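Local atomic coordinates of peptidase M14 domain-containing protein (Shewanella amazonensis, PDB entry 2QVP), a protein that is a putative zinc-dependent hydrolase of the peptidase M14 family, possibly acting as a metallocarboxypeptidase. Residues A[178-183]-A[219-224]. Sequence-based numbering, arbitrary orientation.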
loop_
_atom_site.group_PDB
_atom_site.type_symbol
_atom_site.label_atom_id
_atom_site.label_comp_id
_atom_site.label_asym_id
_atom_site.label_seq_id
_atom_site.Cartn_x
_atom_site.Cartn_y
_atom_site.Cartn_z
ATOM N N TYR A 178 -0.994 13.116 -5.460
ATOM C CA TYR A 178 -1.745 12.603 -6.587
ATOM C C TYR A 178 -1.971 11.111 -6.337
ATOM O O TYR A 178 -1.506 10.556 -5.346
ATOM C CB TYR A 178 -1.000 12.831 -7.916
ATOM C CG TYR A 178 0.336 12.122 -8.025
ATOM C CD1 TYR A 178 1.463 12.640 -7.408
ATOM C CD2 TYR A 178 0.472 10.936 -8.765
ATOM C CE1 TYR A 178 2.677 11.999 -7.479
ATOM C CE2 TYR A 178 1.695 10.291 -8.865
ATOM C CZ TYR A 178 2.804 10.842 -8.218
ATOM O OH TYR A 178 4.045 10.235 -8.265
ATOM N N VAL A 179 -2.738 10.499 -7.216
ATOM C CA VAL A 179 -3.046 9.082 -7.139
ATOM C C VAL A 179 -3.026 8.457 -8.534
ATOM O O VAL A 179 -3.252 9.142 -9.558
ATOM C CB VAL A 179 -4.427 8.830 -6.496
ATOM C CG1 VAL A 179 -4.405 9.159 -5.015
ATOM C CG2 VAL A 179 -5.527 9.628 -7.263
ATOM N N TYR A 180 -2.681 7.168 -8.544
ATOM C CA TYR A 180 -2.775 6.307 -9.697
ATOM C C TYR A 180 -4.034 5.553 -9.378
ATOM O O TYR A 180 -4.125 5.005 -8.280
ATOM C CB TYR A 180 -1.637 5.285 -9.811
ATOM C CG TYR A 180 -0.304 5.810 -10.285
ATOM C CD1 TYR A 180 0.625 6.299 -9.376
ATOM C CD2 TYR A 180 0.016 5.847 -11.642
ATOM C CE1 TYR A 180 1.841 6.812 -9.804
ATOM C CE2 TYR A 180 1.250 6.347 -12.081
ATOM C CZ TYR A 180 2.142 6.834 -11.159
ATOM O OH TYR A 180 3.353 7.298 -11.583
ATOM N N THR A 181 -5.007 5.518 -10.279
ATOM C CA THR A 181 -6.199 4.708 -10.020
ATOM C C THR A 181 -6.568 3.823 -11.208
ATOM O O THR A 181 -6.187 4.073 -12.359
ATOM C CB THR A 181 -7.420 5.576 -9.626
ATOM O OG1 THR A 181 -7.753 6.435 -10.716
ATOM C CG2 THR A 181 -7.137 6.406 -8.366
ATOM N N PHE A 182 -7.328 2.790 -10.884
ATOM C CA PHE A 182 -7.815 1.815 -11.809
ATOM C C PHE A 182 -9.303 1.630 -11.564
ATOM O O PHE A 182 -9.699 1.281 -10.447
ATOM C CB PHE A 182 -7.091 0.475 -11.616
ATOM C CG PHE A 182 -5.590 0.534 -11.828
ATOM C CD1 PHE A 182 -4.728 0.864 -10.778
ATOM C CD2 PHE A 182 -5.049 0.215 -13.051
ATOM C CE1 PHE A 182 -3.355 0.920 -10.979
ATOM C CE2 PHE A 182 -3.690 0.257 -13.259
ATOM C CZ PHE A 182 -2.837 0.599 -12.233
ATOM N N GLU A 183 -10.128 1.892 -12.581
ATOM C CA GLU A 183 -11.569 1.640 -12.481
ATOM C C GLU A 183 -12.013 1.127 -13.819
ATOM O O GLU A 183 -11.405 1.492 -14.835
ATOM C CB GLU A 183 -12.380 2.887 -12.138
ATOM C CG GLU A 183 -12.052 3.581 -10.827
ATOM C CD GLU A 183 -13.032 4.732 -10.542
ATOM O OE1 GLU A 183 -14.238 4.462 -10.523
ATOM O OE2 GLU A 183 -12.608 5.890 -10.297
ATOM N N GLY A 219 -5.441 15.452 -10.487
ATOM C CA GLY A 219 -4.848 14.644 -9.431
ATOM C C GLY A 219 -4.808 13.138 -9.569
ATOM O O GLY A 219 -4.424 12.453 -8.609
ATOM N N VAL A 220 -5.149 12.641 -10.762
ATOM C CA VAL A 220 -5.272 11.223 -11.067
ATOM C C VAL A 220 -4.531 10.775 -12.360
ATOM O O VAL A 220 -4.662 11.414 -13.407
ATOM C CB VAL A 220 -6.764 10.842 -11.295
ATOM C CG1 VAL A 220 -6.897 9.338 -11.531
ATOM C CG2 VAL A 220 -7.636 11.268 -10.147
ATOM N N ILE A 221 -3.756 9.692 -12.256
ATOM C CA ILE A 221 -3.150 8.989 -13.398
ATOM C C ILE A 221 -4.048 7.756 -13.486
ATOM O O ILE A 221 -4.086 6.944 -12.582
ATOM C CB ILE A 221 -1.691 8.617 -13.172
ATOM C CG1 ILE A 221 -0.829 9.887 -13.007
ATOM C CG2 ILE A 221 -1.197 7.748 -14.339
ATOM C CD1 ILE A 221 0.582 9.599 -12.467
ATOM N N PHE A 222 -4.769 7.612 -14.577
ATOM C CA PHE A 222 -5.841 6.619 -14.690
ATOM C C PHE A 222 -5.521 5.446 -15.608
ATOM O O PHE A 222 -5.133 5.661 -16.770
ATOM C CB PHE A 222 -7.075 7.364 -15.209
ATOM C CG PHE A 222 -8.336 6.546 -15.224
ATOM C CD1 PHE A 222 -8.890 6.081 -14.038
ATOM C CD2 PHE A 222 -8.993 6.281 -16.409
ATOM C CE1 PHE A 222 -10.059 5.337 -14.022
ATOM C CE2 PHE A 222 -10.171 5.531 -16.413
ATOM C CZ PHE A 222 -10.701 5.060 -15.219
ATOM N N ASN A 223 -5.736 4.224 -15.101
ATOM C CA ASN A 223 -5.536 2.985 -15.859
ATOM C C ASN A 223 -4.204 2.939 -16.609
ATOM O O ASN A 223 -4.184 2.751 -17.823
ATOM C CB ASN A 223 -6.714 2.774 -16.820
ATOM C CG ASN A 223 -8.004 2.429 -16.099
ATOM O OD1 ASN A 223 -7.989 1.957 -14.962
ATOM N ND2 ASN A 223 -9.133 2.625 -16.776
ATOM N N HIS A 224 -3.109 3.179 -15.874
ATOM C CA HIS A 224 -1.753 3.125 -16.411
ATOM C C HIS A 224 -1.160 1.821 -15.916
ATOM O O HIS A 224 -0.769 1.735 -14.760
ATOM C CB HIS A 224 -0.885 4.295 -15.935
ATOM C CG HIS A 224 0.574 4.111 -16.252
ATOM N ND1 HIS A 224 1.098 4.358 -17.502
ATOM C CD2 HIS A 224 1.597 3.637 -15.499
ATOM C CE1 HIS A 224 2.389 4.069 -17.497
ATOM N NE2 HIS A 224 2.717 3.626 -16.293
HETATM O O HOH W 1 -3.146 3.958 -13.046
#
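Thr181 O takes two donors: Asn223 N at 2.8 Å and a water that also accepts from His224 N. It sits where a parallel strand pair ends. Strands 178-182 and 220-222 form one margin of the mixed sheet of this M14-type alpha/beta fold, with 220-222 outermost. Across the pair, backbone bonds run from Val179 N to Gly219 O, from Ile221 N to Val179 O, and from Thr181 N to Ile221 O.

Beyond the strands the side chain of Asn223 takes over from the backbone. Its OD1 accepts from Glu183 N, and its ND2 donates to Glu183 O, which lies in the amide plane at 3.2 Å. Both ends of the amide are thus held by one residue, which restrains its rotation, though the bond to OD1 is the more bent. Asn223 CG also lies over the centre of the Phe222 ring, 3.7 Å above its plane. Glu183 CB meets the Phe222 ring at its edge, 3.9 Å from Phe222 CE1. Glu183 OE2 is hydrogen-bonded instead to Ser192 OG and Gly189 N.

Tyr180 and Ile221 point the same way on one sheet face. CD1 of Ile221 stands over the Tyr180 ring in a CH-pi contact, 3.7 Å from its centroid. The extended Ile221 chain (chi2 167°) carries CD1 onward to CE2 of Tyr178 as well. The Tyr178 side chain also touches Glu245, the predicted proton donor/acceptor, and Tyr178 OH is hydrogen-bonded to Asp171 OD2. This apolar cluster therefore borders the probable active site.

The other face carries Val179, Val220, Thr181 and Phe222. Helix 190-200 covers part of it. Thr181 OG1 lies between its own backbone N and carbonyl carbon (chi1 63°). There Thr181 OG1 is hydrogen-bonded to Ser192 OG. It also lies 3.1 Å from Val220 CG1 and at the Phe222 ring edge, 3.5 Å from Phe222 CD1.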